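Local coordinates for protein transcriptional regulator (Actinomyces oris, PDB 5V8C) that probably acts as a LytR-Cps2A-Psr phosphotransferase that mediates glycosylation of a cell wall-anchored surface protein, at residues P169-L172 / W177-M180; L161-S166 / S190-T195; E136-A141 / L145-A150. All coordinates share one frame; numbering follows the deposited sequence.

How the interactions relate
From the N terminus, interaction 3 closes first: residues 136-141 and 145-150 pair across a turn of three residues as a beta hairpin. Interaction 2 then opens at 161-166 in helix 157-165 and closes at 190-195 in helix 182-208. Within that loop the chain makes a second hairpin, interaction 1, joining 169-172 to 177-180 across four residues. Interaction 1 is therefore nested in interaction 2, whereas interaction 3 precedes both. The two hairpins form one antiparallel four-stranded sheet, with strands 138-140 and 170-173 adjacent in it. Interaction 2 lies about 16 Å from interaction 1 and 13 Å from interaction 3, centre to centre, and packs the helices leading into and out of the second hairpin.

Interaction 1: residues P169-L172 / W177-M180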
loop_
_atom_site.group_PDB
_atom_site.type_symbol
_atom_site.label_atom_id
_atom_site.label_comp_id
_atom_site.label_asym_id
_atom_site.label_seq_id
_atom_site.Cartn_x
_atom_site.Cartn_y
_atom_site.Cartn_z
ATOM N N PRO A 169 11.625 -9.294 -12.472
ATOM C CA PRO A 169 12.892 -9.429 -11.740
ATOM C C PRO A 169 13.781 -10.561 -12.247
ATOM O O PRO A 169 13.374 -11.727 -12.245
ATOM C CB PRO A 169 12.449 -9.636 -10.289
ATOM C CG PRO A 169 11.079 -10.196 -10.378
ATOM C CD PRO A 169 10.491 -9.866 -11.717
ATOM N N GLU A 170 14.996 -10.214 -12.690
ATOM C CA GLU A 170 15.978 -11.200 -13.136
ATOM C C GLU A 170 16.736 -11.694 -11.918
ATOM O O GLU A 170 17.052 -10.911 -11.016
ATOM C CB GLU A 170 16.962 -10.605 -14.143
ATOM C CG GLU A 170 16.457 -10.533 -15.570
ATOM C CD GLU A 170 17.278 -9.597 -16.435
ATOM O OE1 GLU A 170 18.464 -9.911 -16.691
ATOM O OE2 GLU A 170 16.753 -8.525 -16.812
ATOM N N ILE A 171 17.014 -12.994 -11.881
ATOM C CA ILE A 171 17.707 -13.591 -10.752
ATOM C C ILE A 171 18.846 -14.502 -11.231
ATOM O O ILE A 171 18.890 -14.856 -12.406
ATOM C CB ILE A 171 16.684 -14.259 -9.790
ATOM C CG1 ILE A 171 17.123 -14.106 -8.342
ATOM C CG2 ILE A 171 16.340 -15.704 -10.150
ATOM C CD1 ILE A 171 16.357 -13.125 -7.625
ATOM N N LEU A 172 19.809 -14.807 -10.349
ATOM C CA LEU A 172 20.966 -15.602 -10.736
ATOM C C LEU A 172 20.728 -17.105 -10.504
ATOM O O LEU A 172 20.691 -17.579 -9.357
ATOM C CB LEU A 172 22.204 -15.084 -9.981
ATOM C CG LEU A 172 23.564 -15.090 -10.668
ATOM C CD1 LEU A 172 24.168 -16.485 -10.691
ATOM C CD2 LEU A 172 23.544 -14.399 -12.044
ATOM N N TRP A 177 21.519 -14.805 -15.553
ATOM C CA TRP A 177 20.410 -13.921 -15.210
ATOM C C TRP A 177 19.139 -14.456 -15.875
ATOM O O TRP A 177 19.048 -14.541 -17.106
ATOM C CB TRP A 177 20.716 -12.472 -15.604
ATOM C CG TRP A 177 21.776 -11.850 -14.742
ATOM C CD1 TRP A 177 23.049 -11.519 -15.107
ATOM C CD2 TRP A 177 21.661 -11.529 -13.347
ATOM N NE1 TRP A 177 23.722 -10.974 -14.037
ATOM C CE2 TRP A 177 22.885 -10.943 -12.952
ATOM C CE3 TRP A 177 20.638 -11.674 -12.394
ATOM C CZ2 TRP A 177 23.111 -10.500 -11.647
ATOM C CZ3 TRP A 177 20.866 -11.241 -11.100
ATOM C CH2 TRP A 177 22.084 -10.652 -10.740
ATOM N N VAL A 178 18.199 -14.904 -15.044
ATOM C CA VAL A 178 16.997 -15.581 -15.487
ATOM C C VAL A 178 15.714 -14.911 -14.970
ATOM O O VAL A 178 15.624 -14.520 -13.803
ATOM C CB VAL A 178 17.116 -17.085 -15.112
ATOM C CG1 VAL A 178 15.986 -17.564 -14.209
ATOM C CG2 VAL A 178 17.247 -17.952 -16.354
ATOM N N THR A 179 14.738 -14.757 -15.868
ATOM C CA THR A 179 13.417 -14.230 -15.544
ATOM C C THR A 179 12.517 -15.384 -15.088
ATOM O O THR A 179 12.737 -16.543 -15.454
ATOM C CB THR A 179 12.802 -13.490 -16.744
ATOM O OG1 THR A 179 13.005 -14.253 -17.935
ATOM C CG2 THR A 179 13.351 -12.079 -16.909
ATOM N N MET A 180 11.503 -15.059 -14.295
ATOM C CA MET A 180 10.555 -16.044 -13.788
ATOM C C MET A 180 9.121 -15.730 -14.257
ATOM O O MET A 180 8.900 -14.715 -14.929
ATOM C CB MET A 180 10.664 -16.160 -12.251
ATOM C CG MET A 180 11.000 -14.847 -11.544
ATOM S SD MET A 180 11.238 -15.087 -9.764
ATOM C CE MET A 180 11.912 -13.508 -9.304
#
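Ile171 O accepts the backbone N-H of Val178 at 2.7 Å, a nearly straight bond (164° at the hydrogen) in the carbonyl plane. Ile171 N returns a bond to Val178 O at 2.8 Å, and this reciprocal pair identifies an antiparallel beta hairpin at the edge of the small four-stranded sheet. The next pair, Leu172 with Trp177, is non-hydrogen-bonded and places both side chains on one face. Here Leu172 CD2 makes a CH-pi contact, 3.7 Å from the centroid of the Trp177 six-membered ring and only 15° off its normal, so the methyl lies over the ring rather than beside it. The indole is swung next to its own backbone N (chi1 -70°), which brings the CE3 side of the ring close to the Ile171 backbone. On the indole face away from Leu172, Arg139 makes a cation-pi interaction with Trp177. Replacing Trp177 with an alanine would probably strip the Leu172 methyl of its aromatic platform and leave the Arg139 guanidinium without its cation-pi partner. Toward the other end, the aliphatic part of Glu170 runs alongside Thr179, both pointing the same way, with Glu170 CG 3.7 Å from Thr179 CG2. Beyond the paired residues, the extended Met180 side chain crosses the Pro169 ring at about a right angle and brings its terminal methyl CE to 3.6 Å from Pro169 CG.

Interaction 2: residues L161-S166 / S190-T195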
loop_
_atom_site.group_PDB
_atom_site.type_symbol
_atom_site.label_atom_id
_atom_site.label_comp_id
_atom_site.label_asym_id
_atom_site.label_seq_id
_atom_site.Cartn_x
_atom_site.Cartn_y
_atom_site.Cartn_z
ATOM N N LEU A 161 11.677 2.097 -4.592
ATOM C CA LEU A 161 10.701 2.278 -5.662
ATOM C C LEU A 161 10.912 1.235 -6.762
ATOM O O LEU A 161 9.941 0.669 -7.254
ATOM C CB LEU A 161 10.798 3.704 -6.231
ATOM C CG LEU A 161 9.690 4.140 -7.190
ATOM C CD1 LEU A 161 8.352 4.248 -6.483
ATOM C CD2 LEU A 161 10.038 5.466 -7.830
ATOM N N ALA A 162 12.181 0.950 -7.105
ATOM C CA ALA A 162 12.537 -0.060 -8.097
ATOM C C ALA A 162 12.147 -1.468 -7.612
ATOM O O ALA A 162 11.734 -2.300 -8.413
ATOM C CB ALA A 162 14.028 -0.000 -8.379
ATOM N N LEU A 163 12.257 -1.713 -6.298
ATOM C CA LEU A 163 11.917 -2.986 -5.667
ATOM C C LEU A 163 10.401 -3.250 -5.694
ATOM O O LEU A 163 9.982 -4.347 -6.073
ATOM C CB LEU A 163 12.467 -3.030 -4.223
ATOM C CG LEU A 163 12.560 -4.402 -3.541
ATOM C CD1 LEU A 163 13.226 -5.437 -4.431
ATOM C CD2 LEU A 163 13.325 -4.299 -2.244
ATOM N N VAL A 164 9.586 -2.247 -5.313
ATOM C CA VAL A 164 8.134 -2.392 -5.328
ATOM C C VAL A 164 7.592 -2.437 -6.769
ATOM O O VAL A 164 6.630 -3.156 -7.033
ATOM C CB VAL A 164 7.389 -1.359 -4.438
ATOM C CG1 VAL A 164 7.846 -1.442 -2.986
ATOM C CG2 VAL A 164 7.531 0.059 -4.965
ATOM N N ARG A 165 8.231 -1.712 -7.699
ATOM C CA ARG A 165 7.810 -1.657 -9.100
ATOM C C ARG A 165 8.290 -2.851 -9.918
ATOM O O ARG A 165 7.823 -3.021 -11.040
ATOM C CB ARG A 165 8.341 -0.384 -9.771
ATOM C CG ARG A 165 7.512 0.869 -9.583
ATOM C CD ARG A 165 8.067 1.979 -10.467
ATOM N NE ARG A 165 9.501 2.189 -10.246
ATOM C CZ ARG A 165 10.313 2.817 -11.091
ATOM N NH1 ARG A 165 9.845 3.306 -12.232
ATOM N NH2 ARG A 165 11.600 2.961 -10.801
ATOM N N SER A 166 9.289 -3.600 -9.417
ATOM C CA SER A 166 9.929 -4.728 -10.109
ATOM C C SER A 166 8.936 -5.633 -10.861
ATOM O O SER A 166 8.364 -6.555 -10.280
ATOM C CB SER A 166 10.805 -5.524 -9.145
ATOM O OG SER A 166 11.733 -6.356 -9.823
ATOM N N SER A 190 4.453 -8.350 -3.870
ATOM C CA SER A 190 3.634 -8.264 -2.656
ATOM C C SER A 190 4.505 -8.439 -1.414
ATOM O O SER A 190 4.287 -7.767 -0.407
ATOM C CB SER A 190 2.517 -9.302 -2.680
ATOM O OG SER A 190 3.040 -10.620 -2.718
ATOM N N GLN A 191 5.523 -9.312 -1.521
ATOM C CA GLN A 191 6.503 -9.593 -0.478
ATOM C C GLN A 191 7.413 -8.365 -0.286
ATOM O O GLN A 191 7.610 -7.918 0.849
ATOM C CB GLN A 191 7.294 -10.857 -0.859
ATOM C CG GLN A 191 8.570 -11.120 -0.074
ATOM C CD GLN A 191 9.423 -12.117 -0.814
ATOM O OE1 GLN A 191 10.137 -11.780 -1.771
ATOM N NE2 GLN A 191 9.308 -13.383 -0.440
ATOM N N SER A 192 7.908 -7.782 -1.394
ATOM C CA SER A 192 8.754 -6.593 -1.327
ATOM C C SER A 192 7.980 -5.395 -0.776
ATOM O O SER A 192 8.493 -4.717 0.115
ATOM C CB SER A 192 9.371 -6.279 -2.684
ATOM O OG SER A 192 8.372 -5.936 -3.629
ATOM N N THR A 193 6.716 -5.194 -1.227
ATOM C CA THR A 193 5.840 -4.118 -0.720
ATOM C C THR A 193 5.562 -4.297 0.772
ATOM O O THR A 193 5.545 -3.312 1.503
ATOM C CB THR A 193 4.531 -4.018 -1.512
ATOM O OG1 THR A 193 3.925 -5.306 -1.572
ATOM C CG2 THR A 193 4.725 -3.479 -2.915
ATOM N N ALA A 194 5.394 -5.563 1.225
ATOM C CA ALA A 194 5.171 -5.919 2.631
ATOM C C ALA A 194 6.380 -5.529 3.479
ATOM O O ALA A 194 6.224 -4.855 4.500
ATOM C CB ALA A 194 4.906 -7.413 2.754
ATOM N N THR A 195 7.589 -5.920 3.028
ATOM C CA THR A 195 8.854 -5.583 3.681
ATOM C C THR A 195 9.021 -4.063 3.724
ATOM O O THR A 195 9.337 -3.515 4.779
ATOM C CB THR A 195 10.029 -6.231 2.940
ATOM O OG1 THR A 195 9.710 -7.589 2.647
ATOM C CG2 THR A 195 11.330 -6.150 3.728
#
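Helix segments 161-165 and 190-195 run roughly antiparallel, with axes 143° apart and 8.6 Å from each other at closest approach, and the backbones come nearest at Val164 and Thr193, whose CA atoms are 5.4 Å apart. The patch is small, burying 172 Å² in all, and four residues carry it: Leu163 and Val164 from one helix, Ser192 and Thr193 from the other. Val164 and Thr193 meet through their methyl groups, with Val164 CG1 3.7 Å from Thr193 CG2; the two side chains approach at a slant. Thr193 has this methyl anti to its carbonyl carbon and its hydroxyl set between the backbone N and the carbonyl carbon (chi1 52°). The branches consequently divide the work: CG2 faces Val164, while OG1 turns to polar partners, accepting from Asn69 ND2 and lying within hydrogen-bonding reach of both Arg189 O and Ser190 O. The Ser192 side chain sets out toward helix 157-165 and meets Leu163, whose branch carbon CG lies 3.8 Å from Ser192 CB. The hydroxyl of Ser192 also rests 3.3 Å from Leu163 O, but this is proximity without a hydrogen bond. Its proper polar partner is Arg189 O, one turn back in its own helix, which gives the buried hydroxyl a mate without help from helix 157-165. Just past that helix, Ser166 OG bonds Asp140 OD2, tying the helix end to the hairpin of strands 138-140 and 145-147. The contact is helix-helix packing within the LytR-Cps2A-Psr domain, and helix 182-208 also touches the seven-stranded mixed sheet, where Thr193 packs on Val54 of strand 52-60.

Interaction 3: residues E136-A141 / L145-A150; sequences EPVRDA and LNLSSA
A beta hairpin, one half of the four-stranded antiparallel sheet with 145-147 as an outermost strand, joins residues 136-141 to 145-150. Val138 and Leu147 form its hydrogen-bonded pair. Leu147 N donates to Val138 O at 2.8 Å, nearly along the C=O axis and 169° at the hydrogen; Val138 N answers to Leu147 O at 3.1 Å, in the carbonyl plane on a lone pair but more bent, at 136°. Nearer the turn, Asp140 N reaches Leu145 O at 2.8 Å, and the return bond is weak. Val138, Asp140, Leu145 and Leu147 start their side chains out to one face, Arg139 and Asn146 to the other, though the Asp140 carboxylate and Arg139 guanidinium bend off. Val138 and Leu147 lie side by side. With CG anti to the backbone N (chi1 171°), Leu145 extends toward Val138, its CD2 3.9 Å from Val138 CB; it also packs on Ala162 and Leu163 of helix 157-165. Glu136 forms a salt bridge with Arg173, while Asp140 OD1 accepts from Thr143 N and OD2 is hydrogen-bonded to Ser166 OG. At the hairpin's open end, the Pro137 ring packs against backbone at and just past the end of strand 145-147, its CG 3.4 Å from Ser148 O.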
loop_
_atom_site.group_PDB
_atom_site.type_symbol
_atom_site.label_atom_id
_atom_site.label_comp_id
_atom_site.label_asym_id
_atom_site.label_seq_id
_atom_site.Cartn_x
_atom_site.Cartn_y
_atom_site.Cartn_z
ATOM N N GLU A 136 18.859 -12.534 -2.128
ATOM C CA GLU A 136 19.773 -12.933 -3.202
ATOM C C GLU A 136 20.010 -11.743 -4.119
ATOM O O GLU A 136 19.112 -10.916 -4.217
ATOM C CB GLU A 136 19.074 -14.010 -4.041
ATOM C CG GLU A 136 19.861 -15.282 -4.234
ATOM C CD GLU A 136 19.128 -16.282 -5.107
ATOM O OE1 GLU A 136 18.164 -15.876 -5.799
ATOM O OE2 GLU A 136 19.514 -17.474 -5.091
ATOM N N PRO A 137 21.100 -11.694 -4.919
ATOM C CA PRO A 137 21.237 -10.587 -5.880
ATOM C C PRO A 137 20.059 -10.545 -6.854
ATOM O O PRO A 137 19.629 -11.588 -7.343
ATOM C CB PRO A 137 22.554 -10.897 -6.591
ATOM C CG PRO A 137 23.299 -11.777 -5.644
ATOM C CD PRO A 137 22.264 -12.600 -4.981
ATOM N N VAL A 138 19.466 -9.359 -7.033
ATOM C CA VAL A 138 18.322 -9.125 -7.917
ATOM C C VAL A 138 18.660 -8.001 -8.864
ATOM O O VAL A 138 19.311 -7.046 -8.464
ATOM C CB VAL A 138 17.016 -8.729 -7.169
ATOM C CG1 VAL A 138 15.835 -9.587 -7.601
ATOM C CG2 VAL A 138 17.180 -8.681 -5.651
ATOM N N ARG A 139 18.075 -8.023 -10.053
ATOM C CA ARG A 139 18.191 -6.917 -11.001
ATOM C C ARG A 139 16.901 -6.778 -11.804
ATOM O O ARG A 139 16.084 -7.707 -11.849
ATOM C CB ARG A 139 19.427 -7.045 -11.922
ATOM C CG ARG A 139 19.439 -8.316 -12.748
ATOM C CD ARG A 139 19.985 -8.106 -14.136
ATOM N NE ARG A 139 21.434 -7.925 -14.123
ATOM C CZ ARG A 139 22.236 -8.247 -15.132
ATOM N NH1 ARG A 139 21.738 -8.792 -16.239
ATOM N NH2 ARG A 139 23.545 -8.044 -15.036
ATOM N N ASP A 140 16.716 -5.610 -12.414
ATOM C CA ASP A 140 15.570 -5.304 -13.256
ATOM C C ASP A 140 15.970 -4.166 -14.173
ATOM O O ASP A 140 16.266 -3.070 -13.697
ATOM C CB ASP A 140 14.345 -4.914 -12.401
ATOM C CG ASP A 140 13.014 -5.012 -13.118
ATOM O OD1 ASP A 140 12.880 -4.416 -14.213
ATOM O OD2 ASP A 140 12.092 -5.642 -12.566
ATOM N N ALA A 141 16.041 -4.444 -15.482
ATOM C CA ALA A 141 16.402 -3.458 -16.500
ATOM C C ALA A 141 15.343 -2.353 -16.593
ATOM O O ALA A 141 15.686 -1.176 -16.746
ATOM C CB ALA A 141 16.559 -4.146 -17.845
ATOM N N LEU A 145 16.625 -1.673 -10.990
ATOM C CA LEU A 145 17.017 -2.319 -9.737
ATOM C C LEU A 145 18.275 -3.163 -9.940
ATOM O O LEU A 145 18.351 -3.946 -10.887
ATOM C CB LEU A 145 15.852 -3.190 -9.211
ATOM C CG LEU A 145 16.120 -4.110 -8.019
ATOM C CD1 LEU A 145 15.908 -3.384 -6.699
ATOM C CD2 LEU A 145 15.234 -5.337 -8.075
ATOM N N ASN A 146 19.271 -2.987 -9.070
ATOM C CA ASN A 146 20.473 -3.799 -9.101
ATOM C C ASN A 146 21.032 -3.966 -7.701
ATOM O O ASN A 146 21.712 -3.077 -7.194
ATOM C CB ASN A 146 21.533 -3.279 -10.100
ATOM C CG ASN A 146 22.764 -4.169 -10.217
ATOM O OD1 ASN A 146 22.737 -5.378 -9.941
ATOM N ND2 ASN A 146 23.884 -3.589 -10.605
ATOM N N LEU A 147 20.710 -5.097 -7.062
ATOM C CA LEU A 147 21.205 -5.411 -5.727
ATOM C C LEU A 147 22.227 -6.522 -5.872
ATOM O O LEU A 147 21.863 -7.649 -6.202
ATOM C CB LEU A 147 20.048 -5.775 -4.775
ATOM C CG LEU A 147 18.982 -4.675 -4.573
ATOM C CD1 LEU A 147 17.832 -5.168 -3.707
ATOM C CD2 LEU A 147 19.584 -3.417 -3.967
ATOM N N SER A 148 23.520 -6.177 -5.745
ATOM C CA SER A 148 24.618 -7.101 -6.024
ATOM C C SER A 148 24.855 -8.166 -4.941
ATOM O O SER A 148 25.489 -9.186 -5.233
ATOM C CB SER A 148 25.904 -6.342 -6.336
ATOM O OG SER A 148 26.396 -5.632 -5.211
ATOM N N SER A 149 24.320 -7.964 -3.719
ATOM C CA SER A 149 24.534 -8.921 -2.629
ATOM C C SER A 149 23.337 -9.093 -1.712
ATOM O O SER A 149 22.507 -8.197 -1.593
ATOM C CB SER A 149 25.757 -8.529 -1.808
ATOM O OG SER A 149 25.627 -7.204 -1.320
ATOM N N ALA A 150 23.266 -10.248 -1.044
ATOM C CA ALA A 150 22.205 -10.535 -0.082
ATOM C C ALA A 150 22.516 -9.873 1.277
ATOM O O ALA A 150 23.679 -9.565 1.551
ATOM C CB ALA A 150 22.050 -12.040 0.085
#